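Local atomic coordinates of chitooligosaccharide oxidase (Gibberella zeae, PDB entry 6Y0R), a protein that oxidises the C1 hydroxyl of chitooligosaccharides to lactones, using a bicovalently bound FAD and reducing molecular oxygen to hydrogen peroxide. Residues W441-A445 against R456-W462; F339-S343 against Y447-Q451; S343-L349 against T401-F405; H162-G166 against I209-A214. All blocks are in the same frame, centred on the assembly; numbering follows the deposited sequence.

Contact 1 (W441-A445 against R456-W462); sequences WGMYA and RATEMYW. With FAD (flavin-adenine dinucleotide), chain B.
Trp441 and Met460 meet at the far end of the indole, where Met460 CE lies 3.4 Å from Trp441 CH2. The sulfur stands oblique to the six-membered ring, with Met460 SD 4.3 Å from the ring centroid, a Met-aromatic contact. A bend at chi2 (-78°) turns the Met460 chain so that both SD and CE reach that ring. The Arg456 guanidinium passes the same end of the indole, its plane 66° from that of the ring. Ala445 CA sits over one face of the Tyr461 ring, 4.1 Å from its centroid, as a CH-pi contact, while Met443 CB touches Tyr461 CE1. The backbones also join directly: Met443 N donates to Met460 O at 3.0 Å, nearly straight (172°) but from above the carbonyl plane. Tyr444 OH donates to FAD O2 at 2.5 Å. Helix 454-462 and the loop carrying this flavin ligand are thus joined by apolar contacts, one backbone bond and water 1, which links Ala445 N to Tyr461 O; Met460 O also accepts from His398 NE2.

Contact 2 (F339-S343 against Y447-Q451); sequences FYASS and YPDSQ. With FAD (flavin-adenine dinucleotide), chain B.
Two hydroxyls of strand 338-346 converge on the carboxylate of Asp449, each taking a different oxygen. Asp449 CG lies anti to the backbone N (chi1 -171°), which carries the carboxylate across to them. Tyr340 OH donates to Asp449 OD1 at 2.6 Å on the syn side, and Ser342 OG to Asp449 OD2, also at 2.6 Å, from above the carboxylate plane. OD1 has a second donor, Gln451 N, 3.0 Å from Asp449 OD1 on the anti side; it and the tyrosine hydroxyl arrive from opposite faces of the plane. This backbone bond makes an Asx turn, so the side chain that binds the edge strand of the seven-stranded sheet also shapes its own loop. Three bonds therefore grip a buried carboxylate, which probably favours its charged form. Water 2 donates to Ala341 O and Pro448 O and accepts from Ser450 N; water 3 donates to Tyr447 O. Ser343 OG lies 2.6 Å from water 3 and also bonds to Tyr444 N. Tyr447 OH lies 3.7 Å from FAD N3.

Contact 3 (S343-L349 against T401-F405); sequences SLAAPAL and TLLLF
With CG anti to the backbone N (chi1 174°), Leu344 lays its side chain alongside Phe405, whose own CG stands anti to the carbonyl carbon (chi1 -68°). The two run in the same direction, and Leu344 CD2 comes within 4.0 Å of Phe405 CD1. Leu349 comes to that ring from the opposite direction: its CD1 lies near the ring plane, 4.0 Å from Phe405 CZ, and also packs on Leu403 CD1. Ala346 CB fills in beside Phe405 CE1, so Leu344, Ala346, Leu403 and Phe405 put only hydrocarbon on this face. Helix 420-433 covers part of it through Ile432.

The two strands are antiparallel neighbours in the seven-stranded sheet. Leu344 and Phe405 form a hydrogen-bonded pair, with Phe405 N to Leu344 O at 2.8 Å and Leu344 N to Phe405 O at 3.0 Å. At the other end Ala346 O accepts from both Leu402 N, 3.0 Å away, and Leu403 N, 3.1 Å away, which makes a classic beta bulge. The Leu403 bond lies in the carbonyl plane, whereas Leu402 N is tilted from it. Beyond the bulge, Ala348 CB meets Leu402 CD2 at 3.7 Å. Leu344, Ala346, Leu403 and Phe405 thus pair their backbones across the strands while their side chains bury hydrocarbon; the alternate backbone groups of Ala345 and Leu404 turn outward, to Gly442 and Asp377.

Contact 4 (H162-G166 against I209-A214); sequences HALHG and IRGAGA. With FAD (flavin-adenine dinucleotide), chain B.
Leu164 O accepts a hydrogen bond from Gly213 N at 3.1 Å, with an N-H...O angle of 166°, and a weak one from Gly211 N. The leucine CG stands anti to the carbonyl carbon (chi1 -68°), which brings its methyls to Ile209 and the adenine. The side chains of Leu164 and Ile209 lie side by side, pointing the same way, and the methyl pair Leu164 CD2 and Ile209 CG2 is tight at 3.5 Å. Leu164 CD1 is 3.7 Å from FAD C4A. Gly213 has no side chain, and Leu164 CB packs 3.8 Å from Gly213 CA.

The cofactor is met again on the next residue: His165 NE2 donates to FAD O4B at 3.3 Å, with Ala214 CB near the plane of the imidazole at its edge. Ala214 CA, 3.5 Å from FAD N3A, closes on the adenine as well. Water 4 bridges the backbones, donating to His165 O and to Gly211 O, which also accepts from Trp462 NE1. Arg210 is the centre of an inverse gamma turn. Both segments belong to the FAD-binding PCMH-type region: 162-166 and 209-214, on helices 159-165 and 203-212, meet here, with Val219 of strand 218-228 touching both Leu164 and Ile209.

All four contacts are largely buried; solvent reaches mainly the Arg456 and Glu459 side of contact 1 and the Gln451 end of contact 2. Contacts 2 and 3 share Ser343 and strand 338-346, yet the first relies on a carboxylate and waters, the second on sheet bonds and hydrocarbon. Contact 1 touches both: Tyr444 N bonds to Ser343 OG and Gly442 O accepts from Ala345 N, adding the loop to the strand. It also meets contact 4 through Trp462 and Gly211, joining the berberine-like region to the FAD-binding one. Contacts 1 and 2 approach the flavin ring; contact 4 reaches the adenosine part, with His162 by the flavin, and touches neither contact 2 nor contact 3.

Contact 1 (W441-A445 against R456-W462)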
# COMPACT_ATOMS: atom_id res chain seq x y z
N TRP A 441 -4.95 4.70 -17.47
CA TRP A 441 -4.03 4.93 -16.34
C TRP A 441 -4.81 5.35 -15.12
O TRP A 441 -5.97 5.81 -15.27
CB TRP A 441 -2.99 5.98 -16.70
CG TRP A 441 -3.55 7.34 -16.98
CD1 TRP A 441 -4.05 7.78 -18.18
CD2 TRP A 441 -3.63 8.47 -16.08
NE1 TRP A 441 -4.41 9.09 -18.09
CE2 TRP A 441 -4.19 9.54 -16.82
CE3 TRP A 441 -3.26 8.70 -14.76
CZ2 TRP A 441 -4.37 10.82 -16.27
CZ3 TRP A 441 -3.49 9.94 -14.21
CH2 TRP A 441 -4.00 11.00 -14.96
N GLY A 442 -4.18 5.24 -13.96
CA GLY A 442 -4.77 5.70 -12.69
C GLY A 442 -3.71 5.90 -11.63
O GLY A 442 -2.56 6.20 -11.95
N MET A 443 -4.14 5.72 -10.39
CA MET A 443 -3.32 5.87 -9.19
C MET A 443 -3.58 4.68 -8.27
O MET A 443 -4.55 3.93 -8.46
CB MET A 443 -3.66 7.19 -8.49
CG MET A 443 -3.29 8.35 -9.29
SD MET A 443 -3.72 9.83 -8.27
CE MET A 443 -2.77 11.06 -9.18
N TYR A 444 -2.65 4.45 -7.34
CA TYR A 444 -2.63 3.32 -6.36
C TYR A 444 -3.17 3.82 -5.00
O TYR A 444 -2.49 4.67 -4.38
CB TYR A 444 -1.20 2.76 -6.31
CG TYR A 444 -0.87 1.65 -5.32
CD1 TYR A 444 -1.75 0.60 -5.09
CD2 TYR A 444 0.34 1.60 -4.64
CE1 TYR A 444 -1.45 -0.42 -4.20
CE2 TYR A 444 0.65 0.58 -3.75
CZ TYR A 444 -0.25 -0.44 -3.52
OH TYR A 444 0.00 -1.46 -2.63
N ALA A 445 -4.32 3.30 -4.51
CA ALA A 445 -4.95 3.70 -3.24
C ALA A 445 -3.98 3.53 -2.07
O ALA A 445 -4.18 4.23 -1.06
CB ALA A 445 -6.21 2.90 -3.01
N ARG A 456 -12.75 12.22 -9.04
CA ARG A 456 -11.58 11.89 -9.90
C ARG A 456 -10.66 10.92 -9.15
O ARG A 456 -10.12 10.02 -9.80
CB ARG A 456 -10.91 13.19 -10.32
CG ARG A 456 -9.77 12.95 -11.30
CD ARG A 456 -9.18 14.27 -11.77
NE ARG A 456 -8.09 13.95 -12.68
CZ ARG A 456 -8.19 13.66 -13.97
NH1 ARG A 456 -7.08 13.39 -14.64
NH2 ARG A 456 -9.36 13.60 -14.59
N ALA A 457 -10.59 11.00 -7.84
CA ALA A 457 -9.74 10.08 -7.04
C ALA A 457 -10.34 8.68 -7.13
O ALA A 457 -9.63 7.69 -7.38
CB ALA A 457 -9.64 10.56 -5.62
N THR A 458 -11.64 8.57 -6.94
CA THR A 458 -12.31 7.26 -6.97
C THR A 458 -12.08 6.59 -8.35
O THR A 458 -11.74 5.35 -8.48
CB THR A 458 -13.75 7.52 -6.48
OG1 THR A 458 -13.89 8.46 -5.40
CG2 THR A 458 -14.42 6.28 -5.99
N GLU A 459 -12.16 7.36 -9.44
CA GLU A 459 -11.89 6.82 -10.78
C GLU A 459 -10.40 6.45 -10.93
O GLU A 459 -10.10 5.43 -11.59
CB GLU A 459 -12.40 7.81 -11.83
CG GLU A 459 -11.91 7.50 -13.22
CD GLU A 459 -10.69 8.32 -13.64
OE1 GLU A 459 -10.79 9.61 -13.67
OE2 GLU A 459 -9.64 7.70 -13.93
N MET A 460 -9.48 7.27 -10.40
CA MET A 460 -8.03 6.97 -10.50
C MET A 460 -7.73 5.64 -9.76
O MET A 460 -6.95 4.80 -10.28
CB MET A 460 -7.19 8.07 -9.87
CG MET A 460 -7.25 9.39 -10.56
SD MET A 460 -6.21 9.33 -11.98
CE MET A 460 -6.44 11.03 -12.54
N TYR A 461 -8.31 5.47 -8.57
CA TYR A 461 -7.95 4.29 -7.75
C TYR A 461 -8.61 3.00 -8.26
O TYR A 461 -7.91 1.96 -8.21
CB TYR A 461 -8.30 4.48 -6.28
CG TYR A 461 -7.63 5.64 -5.59
CD1 TYR A 461 -6.33 6.00 -5.89
CD2 TYR A 461 -8.35 6.43 -4.70
CE1 TYR A 461 -5.72 7.08 -5.27
CE2 TYR A 461 -7.74 7.49 -4.05
CZ TYR A 461 -6.44 7.83 -4.35
OH TYR A 461 -5.83 8.93 -3.78
N TRP A 462 -9.86 3.06 -8.72
CA TRP A 462 -10.66 1.83 -8.99
C TRP A 462 -11.16 1.76 -10.44
O TRP A 462 -11.71 0.72 -10.80
CB TRP A 462 -11.77 1.66 -7.96
CG TRP A 462 -11.24 1.48 -6.57
CD1 TRP A 462 -10.49 0.43 -6.10
CD2 TRP A 462 -11.29 2.44 -5.51
NE1 TRP A 462 -10.15 0.66 -4.79
CE2 TRP A 462 -10.59 1.90 -4.41
CE3 TRP A 462 -11.88 3.70 -5.36
CZ2 TRP A 462 -10.51 2.54 -3.18
CZ3 TRP A 462 -11.74 4.37 -4.17
CH2 TRP A 462 -11.07 3.80 -3.09
PA FAD B . -4.01 2.81 8.03
O1A FAD B . -3.75 4.26 7.96
O2A FAD B . -4.28 2.17 9.32
O5B FAD B . -5.19 2.40 7.04
C5B FAD B . -5.12 2.63 5.63
C4B FAD B . -6.52 2.60 5.05
O4B FAD B . -7.09 1.28 5.23
C3B FAD B . -7.56 3.55 5.67
O3B FAD B . -8.58 3.88 4.72
C2B FAD B . -8.16 2.70 6.78
O2B FAD B . -9.44 3.14 7.25
C1B FAD B . -8.22 1.36 6.10
N9A FAD B . -8.18 0.22 7.00
C8A FAD B . -7.11 -0.17 7.77
N7A FAD B . -7.37 -1.25 8.49
C5A FAD B . -8.69 -1.57 8.18
C6A FAD B . -9.54 -2.60 8.62
N6A FAD B . -9.13 -3.54 9.48
N1A FAD B . -10.82 -2.63 8.14
C2A FAD B . -11.18 -1.65 7.29
N3A FAD B . -10.46 -0.65 6.79
C4A FAD B . -9.20 -0.66 7.27
N1 FAD B . 2.80 0.05 0.14
C2 FAD B . 3.13 -0.95 -0.69
O2 FAD B . 2.25 -1.47 -1.47
N3 FAD B . 4.41 -1.43 -0.68
C4 FAD B . 5.41 -0.94 0.14
O4 FAD B . 6.55 -1.44 0.11
C4X FAD B . 5.08 0.10 1.04
N5 FAD B . 6.01 0.56 1.88
C5X FAD B . 5.61 1.47 2.83
C6 FAD B . 6.56 1.92 3.80
C7 FAD B . 6.21 2.86 4.75
C7M FAD B . 7.22 3.35 5.76
C8 FAD B . 4.84 3.35 4.81
C8M FAD B . 4.34 4.28 5.89
C9 FAD B . 3.93 2.93 3.82
C9A FAD B . 4.30 2.00 2.83
N10 FAD B . 3.37 1.56 1.87
C10 FAD B . 3.72 0.56 0.96
C1' FAD B . 2.01 2.10 1.81
C2' FAD B . 1.03 1.24 2.62
O2' FAD B . 0.71 0.04 1.92
C3' FAD B . -0.21 2.06 2.87
O3' FAD B . 0.22 3.22 3.61
C4' FAD B . -1.25 1.23 3.63
O4' FAD B . -2.59 1.68 3.36
C5' FAD B . -0.96 1.33 5.11
O5' FAD B . -1.78 0.42 5.85
P FAD B . -1.97 0.70 7.40
O1P FAD B . -2.83 -0.36 7.97
O2P FAD B . -0.67 0.96 8.07
O3P FAD B . -2.70 2.14 7.36
O HOH W 1 -5.71 1.42 -6.24

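Contact 2 (F339-S343 against Y447-Q451)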
# COMPACT_ATOMS: atom_id res chain seq x y z
N PHE A 339 5.29 14.87 4.69
CA PHE A 339 5.45 14.67 3.23
C PHE A 339 4.15 14.77 2.46
O PHE A 339 3.05 14.83 3.01
CB PHE A 339 6.10 13.30 3.02
CG PHE A 339 5.18 12.16 3.34
CD1 PHE A 339 4.98 11.75 4.64
CD2 PHE A 339 4.55 11.45 2.32
CE1 PHE A 339 4.19 10.65 4.96
CE2 PHE A 339 3.77 10.33 2.63
CZ PHE A 339 3.56 9.97 3.94
N TYR A 340 4.32 14.87 1.16
CA TYR A 340 3.27 14.76 0.15
C TYR A 340 3.73 13.70 -0.87
O TYR A 340 4.90 13.54 -1.11
CB TYR A 340 3.03 16.10 -0.53
CG TYR A 340 2.09 16.03 -1.69
CD1 TYR A 340 0.78 15.57 -1.55
CD2 TYR A 340 2.52 16.35 -2.97
CE1 TYR A 340 -0.07 15.47 -2.63
CE2 TYR A 340 1.67 16.29 -4.05
CZ TYR A 340 0.38 15.80 -3.90
OH TYR A 340 -0.44 15.74 -4.98
N ALA A 341 2.78 12.91 -1.35
CA ALA A 341 3.06 11.84 -2.31
C ALA A 341 1.96 11.77 -3.33
O ALA A 341 0.84 12.28 -3.15
CB ALA A 341 3.19 10.52 -1.58
N SER A 342 2.28 11.10 -4.43
CA SER A 342 1.29 10.77 -5.47
C SER A 342 1.78 9.49 -6.14
O SER A 342 2.79 8.94 -5.69
CB SER A 342 1.17 11.89 -6.48
OG SER A 342 0.12 11.69 -7.39
N SER A 343 1.04 9.03 -7.12
CA SER A 343 1.37 7.75 -7.79
C SER A 343 0.84 7.79 -9.21
O SER A 343 -0.01 8.67 -9.57
CB SER A 343 0.86 6.53 -7.04
OG SER A 343 -0.57 6.51 -6.96
N TYR A 447 -0.93 4.55 -2.21
CA TYR A 447 -0.11 5.78 -2.34
C TYR A 447 -1.04 6.92 -2.68
O TYR A 447 -0.93 7.53 -3.75
CB TYR A 447 0.96 5.65 -3.43
CG TYR A 447 1.98 4.57 -3.24
CD1 TYR A 447 2.36 4.12 -1.99
CD2 TYR A 447 2.65 4.05 -4.34
CE1 TYR A 447 3.32 3.14 -1.83
CE2 TYR A 447 3.61 3.06 -4.19
CZ TYR A 447 3.94 2.60 -2.94
OH TYR A 447 4.89 1.63 -2.70
N PRO A 448 -1.99 7.22 -1.80
CA PRO A 448 -3.08 8.13 -2.14
C PRO A 448 -2.59 9.58 -2.29
O PRO A 448 -1.67 9.96 -1.60
CB PRO A 448 -4.05 8.03 -0.98
CG PRO A 448 -3.18 7.66 0.19
CD PRO A 448 -2.09 6.77 -0.40
N ASP A 449 -3.23 10.30 -3.18
CA ASP A 449 -2.92 11.72 -3.51
C ASP A 449 -4.02 12.60 -2.91
O ASP A 449 -5.12 12.63 -3.44
CB ASP A 449 -2.85 11.90 -5.02
CG ASP A 449 -2.34 13.24 -5.47
OD1 ASP A 449 -2.46 14.21 -4.67
OD2 ASP A 449 -1.80 13.32 -6.61
N SER A 450 -3.67 13.36 -1.88
CA SER A 450 -4.65 14.23 -1.18
C SER A 450 -5.19 15.34 -2.08
O SER A 450 -6.24 15.86 -1.68
CB SER A 450 -4.06 14.84 0.04
OG SER A 450 -2.89 15.53 -0.26
N GLN A 451 -4.48 15.76 -3.13
CA GLN A 451 -4.83 17.00 -3.89
C GLN A 451 -5.82 16.73 -5.01
O GLN A 451 -6.36 17.70 -5.56
CB GLN A 451 -3.58 17.67 -4.43
CG GLN A 451 -2.59 18.03 -3.34
CD GLN A 451 -3.24 18.74 -2.18
OE1 GLN A 451 -3.46 19.97 -2.25
NE2 GLN A 451 -3.43 18.03 -1.09
PA FAD B . -4.01 2.81 8.03
O1A FAD B . -3.75 4.26 7.96
O2A FAD B . -4.28 2.17 9.32
O5B FAD B . -5.19 2.40 7.04
C5B FAD B . -5.12 2.63 5.63
C4B FAD B . -6.52 2.60 5.05
O4B FAD B . -7.09 1.28 5.23
C3B FAD B . -7.56 3.55 5.67
O3B FAD B . -8.58 3.88 4.72
C2B FAD B . -8.16 2.70 6.78
O2B FAD B . -9.44 3.14 7.25
C1B FAD B . -8.22 1.36 6.10
N9A FAD B . -8.18 0.22 7.00
C8A FAD B . -7.11 -0.17 7.77
N7A FAD B . -7.37 -1.25 8.49
C5A FAD B . -8.69 -1.57 8.18
C6A FAD B . -9.54 -2.60 8.62
N6A FAD B . -9.13 -3.54 9.48
N1A FAD B . -10.82 -2.63 8.14
C2A FAD B . -11.18 -1.65 7.29
N3A FAD B . -10.46 -0.65 6.79
C4A FAD B . -9.20 -0.66 7.27
N1 FAD B . 2.80 0.05 0.14
C2 FAD B . 3.13 -0.95 -0.69
O2 FAD B . 2.25 -1.47 -1.47
N3 FAD B . 4.41 -1.43 -0.68
C4 FAD B . 5.41 -0.94 0.14
O4 FAD B . 6.55 -1.44 0.11
C4X FAD B . 5.08 0.10 1.04
N5 FAD B . 6.01 0.56 1.88
C5X FAD B . 5.61 1.47 2.83
C6 FAD B . 6.56 1.92 3.80
C7 FAD B . 6.21 2.86 4.75
C7M FAD B . 7.22 3.35 5.76
C8 FAD B . 4.84 3.35 4.81
C8M FAD B . 4.34 4.28 5.89
C9 FAD B . 3.93 2.93 3.82
C9A FAD B . 4.30 2.00 2.83
N10 FAD B . 3.37 1.56 1.87
C10 FAD B . 3.72 0.56 0.96
C1' FAD B . 2.01 2.10 1.81
C2' FAD B . 1.03 1.24 2.62
O2' FAD B . 0.71 0.04 1.92
C3' FAD B . -0.21 2.06 2.87
O3' FAD B . 0.22 3.22 3.61
C4' FAD B . -1.25 1.23 3.63
O4' FAD B . -2.59 1.68 3.36
C5' FAD B . -0.96 1.33 5.11
O5' FAD B . -1.78 0.42 5.85
P FAD B . -1.97 0.70 7.40
O1P FAD B . -2.83 -0.36 7.97
O2P FAD B . -0.67 0.96 8.07
O3P FAD B . -2.70 2.14 7.36
O HOH W 2 -0.79 12.50 -0.97
O HOH W 3 -1.91 8.49 -5.96

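Contact 3 (S343-L349 against T401-F405)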
# COMPACT_ATOMS: atom_id res chain seq x y z
N SER A 343 1.04 9.03 -7.12
CA SER A 343 1.37 7.75 -7.79
C SER A 343 0.84 7.79 -9.21
O SER A 343 -0.01 8.67 -9.57
CB SER A 343 0.86 6.53 -7.04
OG SER A 343 -0.57 6.51 -6.96
N LEU A 344 1.28 6.82 -10.01
CA LEU A 344 0.76 6.63 -11.37
C LEU A 344 0.81 5.14 -11.68
O LEU A 344 1.91 4.60 -11.68
CB LEU A 344 1.62 7.46 -12.33
CG LEU A 344 1.32 7.27 -13.81
CD1 LEU A 344 -0.12 7.64 -14.12
CD2 LEU A 344 2.31 8.11 -14.60
N ALA A 345 -0.33 4.57 -12.03
CA ALA A 345 -0.41 3.23 -12.64
C ALA A 345 -0.49 3.42 -14.15
O ALA A 345 -1.46 4.04 -14.61
CB ALA A 345 -1.60 2.51 -12.10
N ALA A 346 0.54 3.00 -14.87
CA ALA A 346 0.68 3.39 -16.29
C ALA A 346 0.87 2.15 -17.16
O ALA A 346 1.49 1.18 -16.77
CB ALA A 346 1.82 4.33 -16.46
N PRO A 347 0.35 2.20 -18.39
CA PRO A 347 0.71 1.20 -19.39
C PRO A 347 2.17 1.42 -19.82
O PRO A 347 2.78 2.44 -19.48
CB PRO A 347 -0.27 1.50 -20.53
CG PRO A 347 -0.48 2.98 -20.41
CD PRO A 347 -0.53 3.25 -18.92
N ALA A 348 2.70 0.52 -20.63
CA ALA A 348 4.03 0.73 -21.24
C ALA A 348 4.09 2.10 -21.89
O ALA A 348 3.12 2.48 -22.62
CB ALA A 348 4.34 -0.34 -22.25
N LEU A 349 5.21 2.77 -21.77
CA LEU A 349 5.44 4.12 -22.30
C LEU A 349 6.30 4.06 -23.55
O LEU A 349 7.10 3.13 -23.70
CB LEU A 349 6.11 4.95 -21.22
CG LEU A 349 5.34 5.03 -19.89
CD1 LEU A 349 6.12 5.82 -18.89
CD2 LEU A 349 3.97 5.62 -20.08
N THR A 401 -1.84 -2.53 -16.38
CA THR A 401 -0.73 -1.58 -16.40
C THR A 401 0.59 -2.34 -16.23
O THR A 401 0.58 -3.47 -15.72
CB THR A 401 -0.98 -0.49 -15.37
OG1 THR A 401 -1.37 -1.13 -14.16
CG2 THR A 401 -2.07 0.48 -15.76
N LEU A 402 1.69 -1.78 -16.73
CA LEU A 402 3.03 -2.39 -16.63
C LEU A 402 3.79 -1.75 -15.48
O LEU A 402 4.66 -2.43 -14.92
CB LEU A 402 3.76 -2.16 -17.97
CG LEU A 402 5.19 -2.67 -18.09
CD1 LEU A 402 5.28 -4.18 -17.83
CD2 LEU A 402 5.73 -2.35 -19.47
N LEU A 403 3.59 -0.44 -15.25
CA LEU A 403 4.43 0.38 -14.38
C LEU A 403 3.61 0.91 -13.22
O LEU A 403 2.44 1.30 -13.41
CB LEU A 403 5.02 1.55 -15.18
CG LEU A 403 5.82 1.19 -16.44
CD1 LEU A 403 6.24 2.47 -17.16
CD2 LEU A 403 7.03 0.36 -16.09
N LEU A 404 4.26 0.99 -12.07
CA LEU A 404 3.73 1.70 -10.89
C LEU A 404 4.78 2.73 -10.51
O LEU A 404 5.90 2.36 -10.13
CB LEU A 404 3.49 0.74 -9.73
CG LEU A 404 3.12 1.39 -8.39
CD1 LEU A 404 2.12 2.49 -8.58
CD2 LEU A 404 2.58 0.39 -7.39
N PHE A 405 4.41 4.00 -10.55
CA PHE A 405 5.29 5.06 -10.09
C PHE A 405 4.80 5.55 -8.71
O PHE A 405 3.54 5.69 -8.47
CB PHE A 405 5.22 6.29 -11.00
CG PHE A 405 5.79 6.12 -12.39
CD1 PHE A 405 5.04 5.52 -13.39
CD2 PHE A 405 7.08 6.52 -12.67
CE1 PHE A 405 5.57 5.36 -14.66
CE2 PHE A 405 7.59 6.37 -13.94
CZ PHE A 405 6.84 5.80 -14.94

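Contact 4 (H162-G166 against I209-A214)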
# COMPACT_ATOMS: atom_id res chain seq x y z
N HIS A 162 -2.71 -2.30 4.09
CA HIS A 162 -1.86 -2.76 2.98
C HIS A 162 -2.62 -3.73 2.10
O HIS A 162 -2.70 -3.53 0.89
CB HIS A 162 -0.63 -3.46 3.61
CG HIS A 162 0.52 -3.65 2.68
ND1 HIS A 162 1.03 -4.89 2.34
CD2 HIS A 162 1.31 -2.72 2.11
CE1 HIS A 162 2.10 -4.68 1.58
NE2 HIS A 162 2.29 -3.38 1.43
N ALA A 163 -3.14 -4.80 2.71
CA ALA A 163 -3.80 -5.90 1.96
C ALA A 163 -5.16 -5.46 1.43
O ALA A 163 -5.55 -5.98 0.38
CB ALA A 163 -3.99 -7.12 2.83
N LEU A 164 -5.86 -4.56 2.09
CA LEU A 164 -7.22 -4.15 1.63
C LEU A 164 -7.14 -3.28 0.38
O LEU A 164 -8.20 -3.04 -0.25
CB LEU A 164 -7.95 -3.49 2.79
CG LEU A 164 -8.31 -4.42 3.96
CD1 LEU A 164 -8.86 -3.61 5.12
CD2 LEU A 164 -9.22 -5.55 3.55
N HIS A 165 -5.96 -2.77 0.03
CA HIS A 165 -5.79 -1.94 -1.19
C HIS A 165 -4.80 -2.54 -2.17
O HIS A 165 -4.65 -1.94 -3.27
CB HIS A 165 -5.35 -0.53 -0.80
CG HIS A 165 -6.29 0.05 0.21
ND1 HIS A 165 -7.45 0.69 -0.12
CD2 HIS A 165 -6.23 0.01 1.55
CE1 HIS A 165 -8.07 1.09 1.00
NE2 HIS A 165 -7.36 0.57 2.05
N GLY A 166 -4.09 -3.62 -1.83
CA GLY A 166 -3.18 -4.23 -2.80
C GLY A 166 -2.06 -4.93 -2.07
O GLY A 166 -2.29 -6.04 -1.51
N ILE A 209 -13.47 -6.21 -0.72
CA ILE A 209 -12.42 -6.07 0.33
C ILE A 209 -11.04 -6.18 -0.34
O ILE A 209 -10.09 -5.62 0.21
CB ILE A 209 -12.66 -7.09 1.46
CG1 ILE A 209 -13.44 -6.42 2.60
CG2 ILE A 209 -11.41 -7.78 2.00
CD1 ILE A 209 -14.78 -6.01 2.24
N ARG A 210 -10.96 -6.91 -1.44
CA ARG A 210 -9.69 -7.18 -2.16
C ARG A 210 -9.45 -6.00 -3.10
O ARG A 210 -9.48 -6.18 -4.31
CB ARG A 210 -9.71 -8.56 -2.83
CG ARG A 210 -9.71 -9.71 -1.82
CD ARG A 210 -9.57 -11.05 -2.53
NE ARG A 210 -10.80 -11.23 -3.30
CZ ARG A 210 -10.97 -12.04 -4.36
NH1 ARG A 210 -12.17 -12.06 -4.97
NH2 ARG A 210 -9.96 -12.75 -4.85
N GLY A 211 -9.24 -4.81 -2.52
CA GLY A 211 -8.77 -3.64 -3.28
C GLY A 211 -9.46 -2.37 -2.85
O GLY A 211 -8.90 -1.25 -3.09
N ALA A 212 -10.65 -2.46 -2.23
CA ALA A 212 -11.41 -1.27 -1.76
C ALA A 212 -11.93 -1.55 -0.35
O ALA A 212 -13.01 -1.12 0.05
CB ALA A 212 -12.52 -0.98 -2.75
N GLY A 213 -11.10 -2.23 0.44
CA GLY A 213 -11.55 -2.82 1.71
C GLY A 213 -11.75 -1.87 2.88
O GLY A 213 -12.03 -2.40 3.97
N ALA A 214 -11.67 -0.55 2.74
CA ALA A 214 -12.06 0.40 3.81
C ALA A 214 -13.57 0.69 3.78
O ALA A 214 -14.06 1.30 4.73
CB ALA A 214 -11.28 1.66 3.71
PA FAD B . -4.01 2.81 8.03
O1A FAD B . -3.75 4.26 7.96
O2A FAD B . -4.28 2.17 9.32
O5B FAD B . -5.19 2.40 7.04
C5B FAD B . -5.12 2.63 5.63
C4B FAD B . -6.52 2.60 5.05
O4B FAD B . -7.09 1.28 5.23
C3B FAD B . -7.56 3.55 5.67
O3B FAD B . -8.58 3.88 4.72
C2B FAD B . -8.16 2.70 6.78
O2B FAD B . -9.44 3.14 7.25
C1B FAD B . -8.22 1.36 6.10
N9A FAD B . -8.18 0.22 7.00
C8A FAD B . -7.11 -0.17 7.77
N7A FAD B . -7.37 -1.25 8.49
C5A FAD B . -8.69 -1.57 8.18
C6A FAD B . -9.54 -2.60 8.62
N6A FAD B . -9.13 -3.54 9.48
N1A FAD B . -10.82 -2.63 8.14
C2A FAD B . -11.18 -1.65 7.29
N3A FAD B . -10.46 -0.65 6.79
C4A FAD B . -9.20 -0.66 7.27
N1 FAD B . 2.80 0.05 0.14
C2 FAD B . 3.13 -0.95 -0.69
O2 FAD B . 2.25 -1.47 -1.47
N3 FAD B . 4.41 -1.43 -0.68
C4 FAD B . 5.41 -0.94 0.14
O4 FAD B . 6.55 -1.44 0.11
C4X FAD B . 5.08 0.10 1.04
N5 FAD B . 6.01 0.56 1.88
C5X FAD B . 5.61 1.47 2.83
C6 FAD B . 6.56 1.92 3.80
C7 FAD B . 6.21 2.86 4.75
C7M FAD B . 7.22 3.35 5.76
C8 FAD B . 4.84 3.35 4.81
C8M FAD B . 4.34 4.28 5.89
C9 FAD B . 3.93 2.93 3.82
C9A FAD B . 4.30 2.00 2.83
N10 FAD B . 3.37 1.56 1.87
C10 FAD B . 3.72 0.56 0.96
C1' FAD B . 2.01 2.10 1.81
C2' FAD B . 1.03 1.24 2.62
O2' FAD B . 0.71 0.04 1.92
C3' FAD B . -0.21 2.06 2.87
O3' FAD B . 0.22 3.22 3.61
C4' FAD B . -1.25 1.23 3.63
O4' FAD B . -2.59 1.68 3.36
C5' FAD B . -0.96 1.33 5.11
O5' FAD B . -1.78 0.42 5.85
P FAD B . -1.97 0.70 7.40
O1P FAD B . -2.83 -0.36 7.97
O2P FAD B . -0.67 0.96 8.07
O3P FAD B . -2.70 2.14 7.36
O HOH W 4 -6.68 -0.73 -4.67